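Local coordinates for protein putative tetR family transcription regulator (Shewanella loihica, PDB 3PPB) that probably acts as a DNA-binding transcription regulator of the TetR family, working as a dimer of all-helical subunits, at residues Gln20-Gln25 / Glu54-Gln59; Thr95-Asn100 / Ala163-Phe168; Gln59-Val64 / Asp122-Gly127. One frame throughout, in Å; residues are numbered along the deposited sequence. Where two conformers were deposited one is given.

Interaction 1 (Gln20-Gln25 / Glu54-Gln59); sequences QLFVSQ and EQLLEQ. With EDO (1,2-ethanediol), chain I.
Phe-22, near the C-terminal end of helix 10-24, brings ring atoms CD2 and CE2 against Leu-57 and, with CE2, Leu-56 on helix 53-74, and the whole contact can be read along this single side chain. Its CB points toward the other helix. CG stands anti to the carbonyl carbon, with chi1 -70°, a turn that carries the ring out across the gap. On the near side of the ring CD2 meets the methyl CD1 of Leu-57 at 3.9 Å. One bond further out, CE2 touches the Leu-57 backbone, 3.9 Å from CA, and stays equally near CB of the same residue. CE2 is also the ring atom that approaches Leu-56, whose branch carbon CG lies 4.4 Å from it. The Phe-22 and Leu-57 side chains cross obliquely, and no hydrogen bond joins the segments: the grip is wholly apolar and buried. It exemplifies how the N-terminal three-helix DNA-binding bundle of TetR proteins is fastened to the following long helix. Ile-35, on the first helix of the predicted helix-turn-helix motif, touches both Phe-22 and Leu-56, and Phe-27 adds a second aromatic ring beside Phe-22. The Phe-22 carbonyl accepts a hydrogen bond from the Tyr-110 hydroxyl, which ties the helix end to helix 101-110. Leu-57 works in two directions. Its CD1 serves the ring, whereas CD2 lies 3.8 Å from C1 of a 1,2-ethanediol probably left by the crystallisation liquor. O1 of that diol donates a 2.7 Å hydrogen bond to OE2 of Glu-58, whose chain is extended beyond CG, and CG of Glu-54 rests 3.5 Å from the diol atom C2. A second hydrogen bond, with the backbone N of Glu-117, helps to hold the diol beside helix 53-74.

Interaction 2 (Thr95-Asn100 / Ala163-Phe168); sequences TWAMAN and AATRYF. With EDO (1,2-ethanediol), chain G.
Ala-97 and Thr-165 meet methyl to methyl, CB to CG2 at 3.5 Å, tighter than ordinary van der Waals contact. The fit depends on the threonine's rotation: with chi1 59° OG1 sits between backbone N and carbonyl carbon, where it bonds back to the carbonyl of Tyr-161, and CG2 is the branch presented to Ala-97. The next residue, selenomethionine Met-98, crosses Phe-168, about one turn beyond Thr-165, at about a right angle. Bent at chi2 and chi3, its chain brings SE to 3.9 Å from CB of Phe-168 and CE to 3.5 Å from that residue's backbone O, so it touches the root of the phenylalanine and not its ring. Just past the end of helix 82-99, Asn-100 folds back over Trp-96: ND2 lies 3.3 Å above the indole plane, offset toward the rim, while donating to the Trp-96 carbonyl O at 2.8 Å (160° at the hydrogen). At the indole edge, NE1 gives a weak bond to a 1,2-ethanediol. With an alanine in place of Trp-96, the Asn-100 amide would probably lose the surface it lies on and a gap would open beside Phe-68 and Phe-107. Helix 101-110 flanks both segments through Gln-104 and Gln-108, and helix 150-170 also reaches across the dimer, its Arg-166 NH1 donating to the carbonyl O of Met-112 of the second subunit.

Interaction 3 (Gln59-Val64 / Asp122-Gly127); sequences QLFLGV and DQAMHG
Leu-62 pushes one methyl, CD2, toward the backbone of helix 118-128, where it lies 3.9 Å from CG of Gln-123 and 4.1 Å from the backbone N of Ala-124. Beside it Phe-61 brings ring atom CE2 to 3.8 Å from the methyl CB of Ala-124, which approaches the ring obliquely. Ala-124 is thus met by two residues in sequence, its small side chain taking the ring while its backbone takes the leucine methyl. The contacts are van der Waals ones, and no hydrogen bond passes between the segments. The first torsions send the neighbouring side chains to the same partner by different routes: Phe-61 has CG anti to the backbone N (chi1 -179°), whereas Leu-62 has CG anti to the carbonyl carbon (chi1 -63°). In both, CB points to the flank and the end of the side chain swings nearer to the other helix. Gln-123 lies at the exposed margin and was deposited in two conformers, which makes the details of its outer part uncertain. Behind this first shell, the two helical segments run nearly parallel, at 19°, with axes 10.1 Å apart. Val-120 and Ile-128 extend the same face of helix 118-128 against Leu-62, and Val-120 also touches Phe-61. From another direction Phe-106 of helix 101-110 packs on Phe-61. Helix 118-128 has its own tether, since the carbonyl of Met-125 accepts a hydrogen bond from Gln-154 NE2 on helix 150-170. Its last turn widens into a pi-type turn at 123-127. The arrangement is a worked case of the TetR architecture, in which the long helix leaving the DNA-binding bundle, here helix 53-74, runs into the C-terminal helical domain and packs against its helices.

How the interactions relate
Helix 53-74 provides the thread. Interactions 1 and 3 both use it, share Gln-59 and have centres 14 Å apart; they touch where Phe-22 CD2 meets Leu-60 CD2 at 3.8 Å. Further along, Val-64 CG1 lies 4.1 Å from Trp-96 CH2, which joins interaction 3 to interaction 2 although their centres are 19 Å apart. Interactions 1 and 2 do not touch, their nearest atoms being about 9 Å apart. Helix 53-74 runs from the DNA-binding bundle to the C-terminal domain, the link through which TetR relatives are thought to pass ligand binding to DNA binding. A bound tetraethylene glycol lies about 7 Å from the Met-98 side chain, and one lies about 8 Å from that of Ala-124.

Interaction 1 (Gln20-Gln25 / Glu54-Gln59)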
loop_
_atom_site.group_PDB
_atom_site.type_symbol
_atom_site.label_atom_id
_atom_site.label_comp_id
_atom_site.label_asym_id
_atom_site.label_seq_id
_atom_site.Cartn_x
_atom_site.Cartn_y
_atom_site.Cartn_z
ATOM N N GLN A 20 -10.198 -14.877 7.106
ATOM C CA GLN A 20 -9.064 -15.795 7.129
ATOM C C GLN A 20 -8.643 -16.206 5.707
ATOM O O GLN A 20 -7.465 -16.113 5.361
ATOM C CB GLN A 20 -9.395 -17.049 7.959
ATOM C CG GLN A 20 -9.522 -16.803 9.454
ATOM N N LEU A 21 -9.604 -16.638 4.884
ATOM C CA LEU A 21 -9.306 -17.143 3.544
ATOM C C LEU A 21 -8.893 -16.060 2.559
ATOM O O LEU A 21 -7.974 -16.303 1.777
ATOM C CB LEU A 21 -10.485 -17.947 2.983
ATOM C CG LEU A 21 -10.785 -19.272 3.691
ATOM C CD1 LEU A 21 -12.141 -19.787 3.311
ATOM C CD2 LEU A 21 -9.716 -20.335 3.382
ATOM N N PHE A 22 -9.538 -14.871 2.591
ATOM C CA PHE A 22 -9.170 -13.764 1.698
ATOM C C PHE A 22 -7.742 -13.289 1.987
ATOM O O PHE A 22 -7.089 -12.756 1.097
ATOM C CB PHE A 22 -10.157 -12.585 1.802
ATOM C CG PHE A 22 -11.542 -12.812 1.240
ATOM C CD1 PHE A 22 -11.791 -13.859 0.358
ATOM C CD2 PHE A 22 -12.589 -11.961 1.568
ATOM C CE1 PHE A 22 -13.064 -14.055 -0.176
ATOM C CE2 PHE A 22 -13.861 -12.151 1.034
ATOM C CZ PHE A 22 -14.098 -13.209 0.173
ATOM N N VAL A 23 -7.246 -13.520 3.204
ATOM C CA VAL A 23 -5.881 -13.131 3.544
ATOM C C VAL A 23 -4.894 -14.245 3.124
ATOM O O VAL A 23 -3.883 -13.943 2.497
ATOM C CB VAL A 23 -5.760 -12.784 5.049
ATOM C CG1 VAL A 23 -4.311 -12.867 5.538
ATOM C CG2 VAL A 23 -6.363 -11.420 5.336
ATOM N N SER A 24 -5.168 -15.515 3.487
ATOM C CA SER A 24 -4.234 -16.608 3.195
ATOM C C SER A 24 -4.260 -17.073 1.739
ATOM O O SER A 24 -3.229 -17.533 1.255
ATOM C CB SER A 24 -4.479 -17.793 4.120
ATOM O OG SER A 24 -5.845 -18.173 4.116
ATOM N N GLN A 25 -5.405 -16.952 1.040
ATOM C CA GLN A 25 -5.543 -17.441 -0.343
ATOM C C GLN A 25 -5.960 -16.383 -1.373
ATOM O O GLN A 25 -6.075 -16.708 -2.551
ATOM C CB GLN A 25 -6.590 -18.553 -0.387
ATOM C CG GLN A 25 -6.185 -19.824 0.331
ATOM C CD GLN A 25 -7.289 -20.850 0.373
ATOM O OE1 GLN A 25 -7.241 -21.793 1.167
ATOM N NE2 GLN A 25 -8.304 -20.706 -0.478
ATOM N N GLU A 54 -18.168 -10.743 -4.113
ATOM C CA GLU A 54 -17.865 -9.317 -4.170
ATOM C C GLU A 54 -18.555 -8.586 -3.009
ATOM O O GLU A 54 -17.892 -7.825 -2.302
ATOM C CB GLU A 54 -18.323 -8.732 -5.521
ATOM C CG GLU A 54 -17.438 -9.072 -6.713
ATOM C CD GLU A 54 -17.484 -10.486 -7.259
ATOM O OE1 GLU A 54 -18.467 -11.214 -6.991
ATOM O OE2 GLU A 54 -16.531 -10.863 -7.977
ATOM N N GLN A 55 -19.872 -8.848 -2.789
ATOM C CA GLN A 55 -20.643 -8.238 -1.697
ATOM C C GLN A 55 -20.106 -8.674 -0.328
ATOM O O GLN A 55 -20.034 -7.847 0.580
ATOM C CB GLN A 55 -22.132 -8.565 -1.829
ATOM C CG GLN A 55 -22.844 -7.492 -2.644
ATOM C CD GLN A 55 -24.230 -7.895 -3.061
ATOM O OE1 GLN A 55 -24.445 -8.421 -4.159
ATOM N NE2 GLN A 55 -25.208 -7.612 -2.211
ATOM N N LEU A 56 -19.702 -9.964 -0.193
ATOM C CA LEU A 56 -19.109 -10.479 1.037
ATOM C C LEU A 56 -17.797 -9.728 1.329
ATOM O O LEU A 56 -17.597 -9.291 2.463
ATOM C CB LEU A 56 -18.887 -12.000 0.936
ATOM C CG LEU A 56 -18.136 -12.738 2.070
ATOM C CD1 LEU A 56 -18.686 -12.390 3.474
ATOM C CD2 LEU A 56 -18.178 -14.262 1.838
ATOM N N LEU A 57 -16.932 -9.541 0.312
ATOM C CA LEU A 57 -15.682 -8.789 0.486
ATOM C C LEU A 57 -15.973 -7.332 0.897
ATOM O O LEU A 57 -15.291 -6.801 1.769
ATOM C CB LEU A 57 -14.806 -8.812 -0.793
ATOM C CG LEU A 57 -13.561 -7.888 -0.770
ATOM C CD1 LEU A 57 -12.598 -8.298 0.320
ATOM C CD2 LEU A 57 -12.872 -7.821 -2.130
ATOM N N GLU A 58 -16.972 -6.697 0.265
ATOM C CA GLU A 58 -17.327 -5.296 0.535
ATOM C C GLU A 58 -17.856 -5.118 1.967
ATOM O O GLU A 58 -17.459 -4.168 2.646
ATOM C CB GLU A 58 -18.355 -4.808 -0.486
ATOM C CG GLU A 58 -17.756 -4.641 -1.869
ATOM C CD GLU A 58 -18.726 -4.330 -2.994
ATOM O OE1 GLU A 58 -19.951 -4.263 -2.742
ATOM O OE2 GLU A 58 -18.253 -4.137 -4.136
ATOM N N GLN A 59 -18.708 -6.058 2.428
ATOM C CA GLN A 59 -19.277 -6.013 3.774
ATOM C C GLN A 59 -18.192 -6.259 4.811
ATOM O O GLN A 59 -18.171 -5.590 5.847
ATOM C CB GLN A 59 -20.447 -7.016 3.945
ATOM C CG GLN A 59 -21.720 -6.652 3.151
ATOM C CD GLN A 59 -22.209 -5.242 3.405
ATOM O OE1 GLN A 59 -22.568 -4.875 4.529
ATOM N NE2 GLN A 59 -22.204 -4.411 2.369
HETATM C C1 EDO I . -14.878 -5.697 -4.539
HETATM O O1 EDO I . -15.599 -4.465 -4.453
HETATM C C2 EDO I . -15.262 -6.517 -5.764
HETATM O O2 EDO I . -15.681 -5.728 -6.886
#

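Interaction 2 (Thr95-Asn100 / Ala163-Phe168)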
loop_
_atom_site.group_PDB
_atom_site.type_symbol
_atom_site.label_atom_id
_atom_site.label_comp_id
_atom_site.label_asym_id
_atom_site.label_seq_id
_atom_site.Cartn_x
_atom_site.Cartn_y
_atom_site.Cartn_z
ATOM N N THR A 95 -1.011 0.519 17.280
ATOM C CA THR A 95 -1.246 -0.475 18.333
ATOM C C THR A 95 -2.303 -1.461 17.853
ATOM O O THR A 95 -2.134 -2.675 18.024
ATOM C CB THR A 95 -1.658 0.198 19.645
ATOM O OG1 THR A 95 -0.605 1.070 20.048
ATOM C CG2 THR A 95 -1.968 -0.801 20.772
ATOM N N TRP A 96 -3.370 -0.945 17.211
ATOM C CA TRP A 96 -4.452 -1.780 16.681
ATOM C C TRP A 96 -3.890 -2.757 15.648
ATOM O O TRP A 96 -4.227 -3.937 15.694
ATOM C CB TRP A 96 -5.573 -0.914 16.089
ATOM C CG TRP A 96 -6.712 -1.720 15.525
ATOM C CD1 TRP A 96 -7.877 -2.052 16.157
ATOM C CD2 TRP A 96 -6.787 -2.298 14.210
ATOM N NE1 TRP A 96 -8.681 -2.793 15.316
ATOM C CE2 TRP A 96 -8.026 -2.978 14.119
ATOM C CE3 TRP A 96 -5.926 -2.315 13.099
ATOM C CZ2 TRP A 96 -8.434 -3.633 12.948
ATOM C CZ3 TRP A 96 -6.316 -3.000 11.957
ATOM C CH2 TRP A 96 -7.551 -3.657 11.895
ATOM N N ALA A 97 -3.015 -2.264 14.739
ATOM C CA ALA A 97 -2.364 -3.066 13.691
ATOM C C ALA A 97 -1.547 -4.237 14.287
ATOM O O ALA A 97 -1.583 -5.331 13.743
ATOM C CB ALA A 97 -1.459 -2.179 12.850
HETATM N N MSE A 98 -0.808 -3.993 15.390
HETATM C CA MSE A 98 0.009 -5.015 16.054
HETATM C C MSE A 98 -0.881 -5.972 16.845
HETATM O O MSE A 98 -0.555 -7.149 16.946
HETATM C CB MSE A 98 1.055 -4.379 16.985
HETATM C CG MSE A 98 2.033 -3.424 16.266
HETATM SE SE MSE A 98 2.980 -4.212 14.710
HETATM C CE MSE A 98 4.263 -5.417 15.697
ATOM N N ALA A 99 -2.005 -5.480 17.396
ATOM C CA ALA A 99 -2.928 -6.304 18.183
ATOM C C ALA A 99 -3.844 -7.198 17.314
ATOM O O ALA A 99 -4.349 -8.187 17.830
ATOM C CB ALA A 99 -3.789 -5.414 19.074
ATOM N N ASN A 100 -4.093 -6.837 16.027
ATOM C CA ASN A 100 -4.993 -7.594 15.132
ATOM C C ASN A 100 -4.253 -7.979 13.849
ATOM O O ASN A 100 -4.494 -7.372 12.805
ATOM C CB ASN A 100 -6.246 -6.749 14.822
ATOM C CG ASN A 100 -6.954 -6.260 16.067
ATOM O OD1 ASN A 100 -7.816 -6.943 16.613
ATOM N ND2 ASN A 100 -6.558 -5.108 16.592
ATOM N N ALA A 163 2.726 1.969 5.332
ATOM C CA ALA A 163 4.185 1.847 5.299
ATOM C C ALA A 163 4.726 1.551 6.704
ATOM O O ALA A 163 5.564 0.674 6.850
ATOM C CB ALA A 163 4.801 3.115 4.750
ATOM N N ALA A 164 4.228 2.262 7.735
ATOM C CA ALA A 164 4.714 2.097 9.114
ATOM C C ALA A 164 4.299 0.744 9.678
ATOM O O ALA A 164 5.093 0.117 10.376
ATOM C CB ALA A 164 4.217 3.240 10.017
ATOM N N THR A 165 3.097 0.265 9.335
ATOM C CA THR A 165 2.620 -1.030 9.828
ATOM C C THR A 165 3.296 -2.182 9.082
ATOM O O THR A 165 3.507 -3.219 9.689
ATOM C CB THR A 165 1.110 -1.115 9.825
ATOM O OG1 THR A 165 0.601 -0.911 8.510
ATOM C CG2 THR A 165 0.483 -0.131 10.811
ATOM N N ARG A 166 3.686 -1.990 7.804
ATOM C CA ARG A 166 4.481 -2.960 7.047
ATOM C C ARG A 166 5.824 -3.109 7.763
ATOM O O ARG A 166 6.246 -4.216 8.069
ATOM C CB ARG A 166 4.703 -2.454 5.589
ATOM C CG ARG A 166 5.784 -3.191 4.749
ATOM C CD ARG A 166 5.263 -4.500 4.165
ATOM N NE ARG A 166 5.192 -5.550 5.182
ATOM C CZ ARG A 166 4.095 -6.231 5.497
ATOM N NH1 ARG A 166 2.963 -6.023 4.837
ATOM N NH2 ARG A 166 4.126 -7.139 6.464
ATOM N N TYR A 167 6.461 -1.963 8.073
ATOM C CA TYR A 167 7.747 -1.869 8.761
ATOM C C TYR A 167 7.708 -2.574 10.121
ATOM O O TYR A 167 8.598 -3.381 10.414
ATOM C CB TYR A 167 8.128 -0.381 8.939
ATOM C CG TYR A 167 9.470 -0.134 9.588
ATOM C CD1 TYR A 167 10.655 -0.303 8.876
ATOM C CD2 TYR A 167 9.558 0.246 10.923
ATOM C CE1 TYR A 167 11.897 -0.083 9.474
ATOM C CE2 TYR A 167 10.791 0.456 11.532
ATOM C CZ TYR A 167 11.957 0.330 10.791
ATOM O OH TYR A 167 13.185 0.584 11.359
ATOM N N PHE A 168 6.701 -2.264 10.965
ATOM C CA PHE A 168 6.659 -2.836 12.292
ATOM C C PHE A 168 6.247 -4.298 12.294
ATOM O O PHE A 168 6.665 -5.012 13.194
ATOM C CB PHE A 168 5.794 -2.004 13.237
ATOM C CG PHE A 168 6.450 -0.670 13.595
ATOM C CD1 PHE A 168 7.671 -0.634 14.263
ATOM C CD2 PHE A 168 5.825 0.537 13.296
ATOM C CE1 PHE A 168 8.274 0.582 14.601
ATOM C CE2 PHE A 168 6.436 1.771 13.617
ATOM C CZ PHE A 168 7.654 1.779 14.279
HETATM C C1 EDO G . -10.925 -4.739 17.136
HETATM O O1 EDO G . -11.107 -4.900 15.722
HETATM C C2 EDO G . -11.368 -3.332 17.534
HETATM O O2 EDO G . -11.079 -3.105 18.921
#

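Interaction 3 (Gln59-Val64 / Asp122-Gly127)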
loop_
_atom_site.group_PDB
_atom_site.type_symbol
_atom_site.label_atom_id
_atom_site.label_comp_id
_atom_site.label_asym_id
_atom_site.label_seq_id
_atom_site.Cartn_x
_atom_site.Cartn_y
_atom_site.Cartn_z
ATOM N N GLN A 59 -18.708 -6.058 2.428
ATOM C CA GLN A 59 -19.277 -6.013 3.774
ATOM C C GLN A 59 -18.192 -6.259 4.811
ATOM O O GLN A 59 -18.171 -5.590 5.847
ATOM C CB GLN A 59 -20.447 -7.016 3.945
ATOM C CG GLN A 59 -21.720 -6.652 3.151
ATOM C CD GLN A 59 -22.209 -5.242 3.405
ATOM O OE1 GLN A 59 -22.568 -4.875 4.529
ATOM N NE2 GLN A 59 -22.204 -4.411 2.369
ATOM N N LEU A 60 -17.277 -7.203 4.521
ATOM C CA LEU A 60 -16.145 -7.487 5.398
ATOM C C LEU A 60 -15.247 -6.246 5.507
ATOM O O LEU A 60 -14.892 -5.824 6.614
ATOM C CB LEU A 60 -15.357 -8.686 4.841
ATOM C CG LEU A 60 -14.111 -9.099 5.608
ATOM C CD1 LEU A 60 -14.442 -9.506 7.054
ATOM C CD2 LEU A 60 -13.369 -10.208 4.878
ATOM N N PHE A 61 -14.891 -5.665 4.341
ATOM C CA PHE A 61 -14.045 -4.478 4.213
ATOM C C PHE A 61 -14.561 -3.341 5.083
ATOM O O PHE A 61 -13.813 -2.840 5.920
ATOM C CB PHE A 61 -13.969 -4.039 2.734
ATOM C CG PHE A 61 -13.098 -2.836 2.459
ATOM C CD1 PHE A 61 -11.720 -2.960 2.393
ATOM C CD2 PHE A 61 -13.659 -1.583 2.243
ATOM C CE1 PHE A 61 -10.916 -1.842 2.155
ATOM C CE2 PHE A 61 -12.856 -0.479 1.974
ATOM C CZ PHE A 61 -11.493 -0.617 1.927
ATOM N N LEU A 62 -15.848 -2.962 4.911
ATOM C CA LEU A 62 -16.460 -1.853 5.650
ATOM C C LEU A 62 -16.542 -2.161 7.146
ATOM O O LEU A 62 -16.324 -1.256 7.975
ATOM C CB LEU A 62 -17.848 -1.485 5.090
ATOM C CG LEU A 62 -17.892 -0.962 3.644
ATOM C CD1 LEU A 62 -19.314 -0.916 3.137
ATOM C CD2 LEU A 62 -17.218 0.422 3.508
ATOM N N GLY A 63 -16.808 -3.431 7.464
ATOM C CA GLY A 63 -16.885 -3.917 8.839
ATOM C C GLY A 63 -15.579 -3.751 9.588
ATOM O O GLY A 63 -15.566 -3.187 10.688
ATOM N N VAL A 64 -14.463 -4.213 8.980
ATOM C CA VAL A 64 -13.121 -4.103 9.577
ATOM C C VAL A 64 -12.727 -2.604 9.667
ATOM O O VAL A 64 -12.226 -2.179 10.706
ATOM C CB VAL A 64 -12.032 -4.968 8.863
ATOM C CG1 VAL A 64 -10.706 -4.878 9.610
ATOM C CG2 VAL A 64 -12.468 -6.444 8.766
ATOM N N ASP A 122 -14.370 4.683 -1.116
ATOM C CA ASP A 122 -14.816 6.054 -0.845
ATOM C C ASP A 122 -15.672 6.109 0.416
ATOM O O ASP A 122 -15.520 7.050 1.198
ATOM C CB ASP A 122 -15.606 6.632 -2.047
ATOM C CG ASP A 122 -14.769 6.990 -3.264
ATOM O OD1 ASP A 122 -13.526 7.117 -3.123
ATOM O OD2 ASP A 122 -15.359 7.168 -4.355
ATOM N N GLN A 123 -16.572 5.108 0.602
ATOM C CA GLN A 123 -17.442 5.037 1.782
ATOM C C GLN A 123 -16.583 4.880 3.042
ATOM O O GLN A 123 -16.878 5.508 4.056
ATOM C CB GLN A 123 -18.486 3.901 1.651
ATOM C CG GLN A 123 -19.363 3.626 2.898
ATOM C CD GLN A 123 -20.080 4.824 3.499
ATOM O OE1 GLN A 123 -20.617 5.688 2.799
ATOM N NE2 GLN A 123 -20.150 4.868 4.825
ATOM N N ALA A 124 -15.512 4.083 2.965
ATOM C CA ALA A 124 -14.604 3.898 4.088
ATOM C C ALA A 124 -13.818 5.200 4.377
ATOM O O ALA A 124 -13.685 5.589 5.537
ATOM C CB ALA A 124 -13.648 2.756 3.799
HETATM N N MSE A 125 -13.333 5.870 3.316
HETATM C CA MSE A 125 -12.514 7.078 3.385
HETATM C C MSE A 125 -13.284 8.300 3.900
HETATM O O MSE A 125 -12.832 8.941 4.854
HETATM C CB MSE A 125 -11.937 7.387 1.995
HETATM C CG MSE A 125 -10.738 8.337 2.009
HETATM SE SE MSE A 125 -10.288 9.008 0.196
HETATM C CE MSE A 125 -10.088 7.256 -0.786
ATOM N N HIS A 126 -14.416 8.637 3.264
ATOM C CA HIS A 126 -15.177 9.843 3.607
ATOM C C HIS A 126 -16.302 9.582 4.604
ATOM O O HIS A 126 -16.775 10.534 5.235
ATOM C CB HIS A 126 -15.731 10.502 2.328
ATOM C CG HIS A 126 -14.678 10.702 1.279
ATOM N ND1 HIS A 126 -14.769 10.087 0.041
ATOM C CD2 HIS A 126 -13.497 11.363 1.354
ATOM C CE1 HIS A 126 -13.666 10.432 -0.609
ATOM N NE2 HIS A 126 -12.865 11.184 0.147
ATOM N N GLY A 127 -16.708 8.321 4.761
ATOM C CA GLY A 127 -17.789 7.987 5.681
ATOM C C GLY A 127 -17.257 7.536 7.018
ATOM O O GLY A 127 -17.250 8.306 7.989
#